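Local coordinates for CRISPR-associated protein, Cse1 family (PDB 4H3T), which probably serves as the large Cse1 subunit of a type I-E CRISPR Cascade complex, which recognises invading DNA, at residues A[109-114]-A[235-240]; A[427-430]-A[436-439]; A[403-408]-A[485-490]. The protein carries 1 engineered substitution. All blocks are in the same frame, centred on the assembly; numbering follows the deposited sequence.

The three contacts sample both ends of an elongated chain. Interaction 1 joins two loops in the N-terminal globular part, next to a bound glycerol that probably came from the crystallisation liquor. Interactions 2 and 3 lie beyond the chain's centre, in the C-terminal helical part. Interaction 3 packs helix 397-415 against helix 481-504, while interaction 2 closes a hairpin in the connection between helices 397-415 and 445-473, so it is nested inside the chain segment that interaction 3 spans. The centres of interactions 2 and 3 are about 34 Å apart; the centre of interaction 1 lies about 51 Å from that of interaction 3 and about 71 Å from that of interaction 2. None of the contacts touch.

Interaction 1 of 3, residues A[109-114]-A[235-240]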
# COMPACT_ATOMS: atom_id res chain seq x y z
N PHE A 109 -26.44 -15.37 8.87
CA PHE A 109 -25.08 -15.31 8.38
C PHE A 109 -24.70 -13.95 7.77
O PHE A 109 -24.29 -13.89 6.61
CB PHE A 109 -24.91 -16.36 7.30
CG PHE A 109 -25.27 -17.76 7.68
CD1 PHE A 109 -24.40 -18.53 8.43
CD2 PHE A 109 -26.41 -18.36 7.17
CE1 PHE A 109 -24.69 -19.87 8.72
CE2 PHE A 109 -26.72 -19.69 7.48
CZ PHE A 109 -25.85 -20.44 8.25
N PRO A 110 -24.98 -12.82 8.46
CA PRO A 110 -24.63 -11.53 7.86
C PRO A 110 -23.16 -11.51 7.45
O PRO A 110 -22.26 -11.86 8.24
CB PRO A 110 -25.01 -10.52 8.90
CG PRO A 110 -25.00 -11.26 10.19
CD PRO A 110 -25.40 -12.67 9.86
N PHE A 111 -22.91 -11.09 6.20
CA PHE A 111 -21.57 -11.08 5.63
C PHE A 111 -20.59 -10.24 6.46
O PHE A 111 -20.87 -9.08 6.73
CB PHE A 111 -21.62 -10.52 4.20
CG PHE A 111 -20.26 -10.48 3.52
CD1 PHE A 111 -19.74 -11.60 2.92
CD2 PHE A 111 -19.52 -9.30 3.48
CE1 PHE A 111 -18.49 -11.56 2.31
CE2 PHE A 111 -18.29 -9.26 2.81
CZ PHE A 111 -17.80 -10.39 2.23
N PHE A 112 -19.47 -10.85 6.87
CA PHE A 112 -18.39 -10.23 7.65
C PHE A 112 -18.89 -9.66 8.97
O PHE A 112 -18.26 -8.75 9.58
CB PHE A 112 -17.66 -9.18 6.78
CG PHE A 112 -16.52 -9.68 5.93
CD1 PHE A 112 -16.50 -10.98 5.44
CD2 PHE A 112 -15.42 -8.87 5.68
CE1 PHE A 112 -15.40 -11.46 4.72
CE2 PHE A 112 -14.35 -9.33 4.91
CZ PHE A 112 -14.39 -10.59 4.36
N GLN A 113 -20.03 -10.24 9.48
CA GLN A 113 -20.65 -9.77 10.71
C GLN A 113 -20.96 -10.90 11.65
O GLN A 113 -20.91 -12.07 11.26
CB GLN A 113 -21.93 -8.98 10.38
CG GLN A 113 -21.68 -7.67 9.64
CD GLN A 113 -22.94 -7.24 9.00
OE1 GLN A 113 -23.86 -6.76 9.67
NE2 GLN A 113 -23.13 -7.62 7.76
N VAL A 114 -21.35 -10.52 12.87
CA VAL A 114 -21.83 -11.41 13.94
C VAL A 114 -23.29 -11.07 14.14
O VAL A 114 -23.61 -9.97 14.61
CB VAL A 114 -21.03 -11.25 15.24
CG1 VAL A 114 -21.59 -12.17 16.32
CG2 VAL A 114 -19.54 -11.51 14.97
N PRO A 235 -11.99 -19.12 2.70
CA PRO A 235 -12.24 -17.77 3.23
C PRO A 235 -13.28 -17.76 4.35
O PRO A 235 -13.97 -18.76 4.57
CB PRO A 235 -12.73 -17.02 1.99
CG PRO A 235 -13.39 -18.05 1.19
CD PRO A 235 -12.62 -19.28 1.37
N ALA A 236 -13.41 -16.62 5.00
CA ALA A 236 -14.25 -16.43 6.17
C ALA A 236 -15.72 -16.85 5.95
O ALA A 236 -16.31 -17.44 6.86
CB ALA A 236 -14.18 -15.00 6.65
N TRP A 237 -16.28 -16.56 4.78
CA TRP A 237 -17.69 -16.87 4.46
C TRP A 237 -17.90 -18.35 4.18
O TRP A 237 -19.05 -18.73 4.13
CB TRP A 237 -18.24 -16.04 3.28
CG TRP A 237 -17.49 -16.22 2.02
CD1 TRP A 237 -17.54 -17.29 1.17
CD2 TRP A 237 -16.45 -15.37 1.56
NE1 TRP A 237 -16.68 -17.08 0.13
CE2 TRP A 237 -15.95 -15.94 0.38
CE3 TRP A 237 -15.92 -14.15 2.00
CZ2 TRP A 237 -14.92 -15.35 -0.35
CZ3 TRP A 237 -14.90 -13.58 1.28
CH2 TRP A 237 -14.46 -14.15 0.08
N GLU A 238 -16.86 -19.19 4.06
CA GLU A 238 -17.01 -20.64 3.97
C GLU A 238 -16.82 -21.23 5.32
O GLU A 238 -17.11 -22.38 5.51
CB GLU A 238 -16.01 -21.28 2.98
CG GLU A 238 -16.29 -20.87 1.55
CD GLU A 238 -15.50 -21.67 0.55
OE1 GLU A 238 -15.23 -22.86 0.81
OE2 GLU A 238 -15.14 -21.10 -0.50
N ARG A 239 -16.30 -20.48 6.28
CA ARG A 239 -16.10 -21.02 7.64
C ARG A 239 -17.37 -20.80 8.47
O ARG A 239 -18.28 -20.06 8.08
CB ARG A 239 -14.85 -20.33 8.25
CG ARG A 239 -13.60 -20.60 7.42
CD ARG A 239 -12.47 -19.55 7.64
NE ARG A 239 -11.49 -20.09 8.56
CZ ARG A 239 -10.40 -20.78 8.24
NH1 ARG A 239 -9.62 -21.27 9.18
NH2 ARG A 239 -10.07 -20.95 6.97
N ASP A 240 -17.45 -21.47 9.58
CA ASP A 240 -18.54 -21.22 10.52
C ASP A 240 -18.54 -19.74 10.93
O ASP A 240 -17.46 -19.16 11.14
CB ASP A 240 -18.37 -22.04 11.79
CG ASP A 240 -18.53 -23.53 11.62
OD1 ASP A 240 -19.16 -23.95 10.63
OD2 ASP A 240 -18.00 -24.27 12.47
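The carbonyl oxygen of Phe-111, the residue whose ring reaches across to Trp-237, accepts a hydrogen bond from Gln-113 NE2 at 2.9 Å. With an N-H...O angle of 161° the bond is fairly straight; it lies in the plane of the Gln-113 amide but is tilted from that of the carbonyl. NE2 also donates to Leu-104 O, and so serves two carbonyls, while OE1 accepts from Leu-267 N. A second bond, from Gln-113 N to Pro-110 O at 3.0 Å, closes the type II turn 110-113. Phe-111 and Phe-112 occupy its two central positions, and the outer ends of both rings come up to the segment 235-240.

Phe-111 swings its ring to the far side from its own backbone N (chi1 -180°) and runs beside Trp-237 in the same direction. Its CE1 comes within 3.7 Å of Trp-237 CE3. Its ring and the six-membered ring of the indole are inclined by 27°, but with centroids 6.0 Å apart they are displaced too far to stack. Phe-112 CE1 approaches the same CE3 to 3.9 Å, in the plane of the indole at its edge, and lies 4.2 Å from Ala-236 CB. The two phenylalanines also cover each other, each placing a rim carbon over one face of the other's ring. Pro-235 CG lies over a face of the indole, whose NE1 bonds to Tyr-94 OH, while Val-165 and Leu-164 of helix 157-170 touch Phe-111 and Phe-112 respectively. No hydrogen bond crosses between the loops, which implies that their direct contact relies on buried apolar surface, with polar groups satisfied to the side of it.

Interaction 2 of 3, residues A[427-430]-A[436-439]; sequences YDLS and KRHR
Arg-437 crosses the outer half of the Tyr-427 ring. Its CB rests over one face of that ring in a CH-pi contact, 4.1 Å from the centroid and toward the rim. The extended chain then runs past the CZ-OH end of the ring, its CD 3.3 Å from Tyr-427 OH, until NH1 donates to that oxygen at 3.0 Å. The bond is nearly straight (165°) and lies in the guanidinium plane, which stands almost perpendicular to the phenol ring. Leu-429 CD2 lies over a face of the guanidinium, 3.7 Å from NH1, while a water at the group's edge joins NH2 to Leu-429 O.

The tyrosine also directs the edge carrying CD1 and CE1 at the face of the His-438 imidazole, a T-shaped pair whose planes stand 75° apart. Tyr-427 and His-438 form a non-hydrogen-bonded antiparallel pair in a two-stranded hairpin, and their side chains lie on the same face of it. Next to them Asp-428 N bonds to Arg-437 O at 2.8 Å, tying the strand exit to the end of helix 434-437.

The two carboxylate oxygens of Asp-428 have separate tasks. OD1 accepts from both Ser-430 N, making an Asx turn, and Ser-430 OG, the two arriving from one face of the carboxylate. OD2 faces Arg-439 NH1 in a long salt bridge, 3.9 Å, which a water reinforces by accepting from NH1 and donating to OD2.

Further out, Glu-434 bonds through OE1 to Tyr-427 OH and through its backbone O to His-438 ND1, Phe-431 O takes Arg-437 NE, and Glu-442 pairs with Arg-439 NH2. Helix 511-532 touches the aromatic pair through Phe-512 and Ala-516.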
# COMPACT_ATOMS: atom_id res chain seq x y z
N TYR A 427 30.64 35.15 7.86
CA TYR A 427 32.05 35.19 7.54
C TYR A 427 32.71 35.48 8.90
O TYR A 427 32.70 36.61 9.36
CB TYR A 427 32.43 36.20 6.47
CG TYR A 427 33.89 36.08 6.11
CD1 TYR A 427 34.33 35.07 5.27
CD2 TYR A 427 34.83 36.97 6.61
CE1 TYR A 427 35.66 34.96 4.91
CE2 TYR A 427 36.17 36.86 6.28
CZ TYR A 427 36.59 35.87 5.42
OH TYR A 427 37.90 35.76 5.09
N ASP A 428 33.14 34.44 9.58
CA ASP A 428 33.54 34.51 10.97
C ASP A 428 35.06 34.56 11.13
O ASP A 428 35.73 33.54 10.99
CB ASP A 428 32.94 33.31 11.69
CG ASP A 428 33.09 33.33 13.21
OD1 ASP A 428 33.99 34.06 13.72
OD2 ASP A 428 32.35 32.59 13.87
N LEU A 429 35.55 35.77 11.49
CA LEU A 429 36.96 36.12 11.64
C LEU A 429 37.69 35.44 12.81
O LEU A 429 38.91 35.52 12.88
CB LEU A 429 37.12 37.64 11.79
CG LEU A 429 36.84 38.52 10.53
CD1 LEU A 429 36.70 39.97 10.94
CD2 LEU A 429 37.99 38.47 9.54
N SER A 430 36.99 34.74 13.69
CA SER A 430 37.68 34.01 14.76
C SER A 430 38.19 32.64 14.27
O SER A 430 38.78 31.91 15.08
CB SER A 430 36.78 33.83 15.96
OG SER A 430 35.79 32.87 15.68
N LYS A 436 36.58 27.39 6.94
CA LYS A 436 36.01 27.44 8.29
C LYS A 436 35.40 28.82 8.61
O LYS A 436 34.50 28.87 9.42
CB LYS A 436 37.07 27.10 9.35
CG LYS A 436 37.51 25.63 9.33
CD LYS A 436 38.43 25.33 10.54
CE LYS A 436 38.61 23.85 10.82
NZ LYS A 436 39.28 23.13 9.70
N ARG A 437 35.86 29.91 7.98
CA ARG A 437 35.23 31.22 8.22
C ARG A 437 33.80 31.28 7.65
O ARG A 437 32.98 31.98 8.22
CB ARG A 437 36.07 32.37 7.61
CG ARG A 437 37.37 32.62 8.32
CD ARG A 437 38.04 33.87 7.83
NE ARG A 437 39.15 34.28 8.70
CZ ARG A 437 39.93 35.33 8.49
NH1 ARG A 437 39.80 36.07 7.39
NH2 ARG A 437 40.88 35.64 9.35
N HIS A 438 33.52 30.56 6.54
CA HIS A 438 32.23 30.53 5.88
C HIS A 438 31.41 29.46 6.56
O HIS A 438 31.53 28.27 6.22
CB HIS A 438 32.38 30.23 4.39
CG HIS A 438 33.00 31.31 3.57
ND1 HIS A 438 34.37 31.40 3.43
CD2 HIS A 438 32.42 32.27 2.81
CE1 HIS A 438 34.60 32.46 2.66
NE2 HIS A 438 33.45 33.01 2.24
N ARG A 439 30.60 29.87 7.54
CA ARG A 439 29.87 28.94 8.38
C ARG A 439 28.50 29.52 8.79
O ARG A 439 28.31 30.74 8.88
CB ARG A 439 30.72 28.64 9.62
CG ARG A 439 30.90 29.86 10.53
CD ARG A 439 31.89 29.66 11.63
NE ARG A 439 31.69 28.42 12.39
CZ ARG A 439 30.93 28.28 13.48
NH1 ARG A 439 30.24 29.31 13.96
NH2 ARG A 439 30.86 27.11 14.10
O HOH W 1 29.82 32.11 13.20
O HOH W 2 41.48 34.99 12.16

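Interaction 3 of 3, residues A[403-408]-A[485-490]; sequences IDAVTF and AEWAAL
Trp-487 reaches from helix 481-504 to Ala-405 of helix 397-415, joining two members of the C-terminal helical bundle expected of a Cse1 subunit. The two short helical segments run in the same direction, inclined by 16°, with axes 10.4 Å apart. That separation is bridged largely by the indole and by the ring of Phe-408.

From CB, which points toward the other helix, a CG trans to N (chi1 -179°) carries the indole outward from its own helix. CG approaches Ala-405 CB to 4.1 Å, but the close packing begins at CD1, which lies 3.4 Å from that methyl and 3.6 Å from Ala-405 CA. One atom further along, NE1 donates a hydrogen bond to Ala-405 O at 2.9 Å. The bond is bent, with an N-H...O angle of 141°: the nitrogen sits above the carbonyl plane, and the oxygen is tilted a little from the plane of the indole. CE2 follows at 3.9 Å from the same oxygen. The buried N-H is thereby satisfied by main chain of the opposing helix, and this bond and the methyl contact help to set the five-membered ring against Ala-405. Around the indole, helix 445-473 supplies Phe-470, whose ring meets it with the planes inclined to each other, Tyr-467, edge-to-face with it, and Pro-466.

A salt bridge from Asp-404 OD2 to Arg-484 NH2 adds a charged link between the helices. Later along the segment, Phe-408 points toward helix 481-504, its ring nearly parallel to that of Phe-532 in helix 511-532. Its CE2 lies 4.3 Å from Ala-488 CB, and near the ring plane, at the edge, the same CE2 comes within 3.6 Å of Ala-488 O.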
# COMPACT_ATOMS: atom_id res chain seq x y z
N ILE A 403 18.24 2.29 -9.01
CA ILE A 403 18.64 2.64 -7.63
C ILE A 403 19.72 3.75 -7.65
O ILE A 403 19.63 4.71 -6.89
CB ILE A 403 19.14 1.38 -6.88
CG1 ILE A 403 17.96 0.37 -6.66
CG2 ILE A 403 19.79 1.74 -5.55
CD1 ILE A 403 16.87 0.83 -5.68
N ASP A 404 20.71 3.62 -8.52
CA ASP A 404 21.78 4.61 -8.61
C ASP A 404 21.26 5.99 -9.01
O ASP A 404 21.85 7.00 -8.64
CB ASP A 404 22.87 4.20 -9.58
CG ASP A 404 23.71 3.04 -9.12
OD1 ASP A 404 23.57 2.64 -7.96
OD2 ASP A 404 24.49 2.52 -9.94
N ALA A 405 20.23 6.02 -9.82
CA ALA A 405 19.59 7.27 -10.27
C ALA A 405 18.92 7.98 -9.10
O ALA A 405 18.94 9.21 -9.02
CB ALA A 405 18.59 7.00 -11.38
N VAL A 406 18.32 7.20 -8.20
CA VAL A 406 17.72 7.73 -6.97
C VAL A 406 18.85 8.32 -6.08
O VAL A 406 18.72 9.41 -5.57
CB VAL A 406 16.89 6.65 -6.20
CG1 VAL A 406 16.39 7.21 -4.87
CG2 VAL A 406 15.72 6.19 -7.03
N THR A 407 19.95 7.59 -5.93
CA THR A 407 21.12 8.05 -5.14
C THR A 407 21.69 9.37 -5.70
O THR A 407 22.05 10.26 -4.92
CB THR A 407 22.22 7.00 -5.13
OG1 THR A 407 21.67 5.79 -4.62
CG2 THR A 407 23.44 7.44 -4.29
N PHE A 408 21.79 9.49 -7.02
CA PHE A 408 22.26 10.71 -7.64
C PHE A 408 21.30 11.87 -7.35
O PHE A 408 21.76 12.97 -7.00
CB PHE A 408 22.49 10.54 -9.16
CG PHE A 408 23.13 11.77 -9.76
CD1 PHE A 408 24.32 12.25 -9.27
CD2 PHE A 408 22.48 12.51 -10.74
CE1 PHE A 408 24.87 13.44 -9.75
CE2 PHE A 408 23.10 13.60 -11.32
CZ PHE A 408 24.26 14.09 -10.79
N ALA A 485 23.60 8.33 -18.36
CA ALA A 485 24.10 9.63 -18.80
C ALA A 485 22.94 10.66 -18.98
O ALA A 485 23.07 11.83 -18.57
CB ALA A 485 24.93 9.49 -20.08
N GLU A 486 21.79 10.25 -19.52
CA GLU A 486 20.64 11.16 -19.65
C GLU A 486 20.12 11.66 -18.32
O GLU A 486 19.83 12.85 -18.18
CB GLU A 486 19.46 10.46 -20.34
CG GLU A 486 19.80 10.21 -21.81
CD GLU A 486 18.86 9.20 -22.44
OE1 GLU A 486 17.95 8.67 -21.76
OE2 GLU A 486 19.06 8.92 -23.64
N TRP A 487 19.97 10.74 -17.36
CA TRP A 487 19.46 11.13 -16.06
C TRP A 487 20.47 12.12 -15.37
O TRP A 487 20.05 13.11 -14.77
CB TRP A 487 19.25 9.90 -15.20
CG TRP A 487 18.71 10.23 -13.83
CD1 TRP A 487 19.32 10.04 -12.62
CD2 TRP A 487 17.43 10.79 -13.55
NE1 TRP A 487 18.51 10.48 -11.61
CE2 TRP A 487 17.32 10.90 -12.15
CE3 TRP A 487 16.35 11.21 -14.35
CZ2 TRP A 487 16.19 11.45 -11.53
CZ3 TRP A 487 15.23 11.76 -13.73
CH2 TRP A 487 15.15 11.86 -12.35
N ALA A 488 21.77 11.86 -15.52
CA ALA A 488 22.80 12.72 -14.92
C ALA A 488 22.65 14.17 -15.41
O ALA A 488 22.68 15.10 -14.61
CB ALA A 488 24.20 12.21 -15.26
N ALA A 489 22.56 14.35 -16.72
CA ALA A 489 22.38 15.69 -17.31
C ALA A 489 21.02 16.32 -16.90
O ALA A 489 20.97 17.52 -16.69
CB ALA A 489 22.50 15.63 -18.84
N LEU A 490 19.92 15.55 -16.86
CA LEU A 490 18.63 16.12 -16.44
C LEU A 490 18.69 16.62 -14.98
O LEU A 490 18.35 17.77 -14.69
CB LEU A 490 17.53 15.05 -16.63
CG LEU A 490 16.11 15.52 -16.39
CD1 LEU A 490 15.14 14.76 -17.30
CD2 LEU A 490 15.74 15.52 -14.86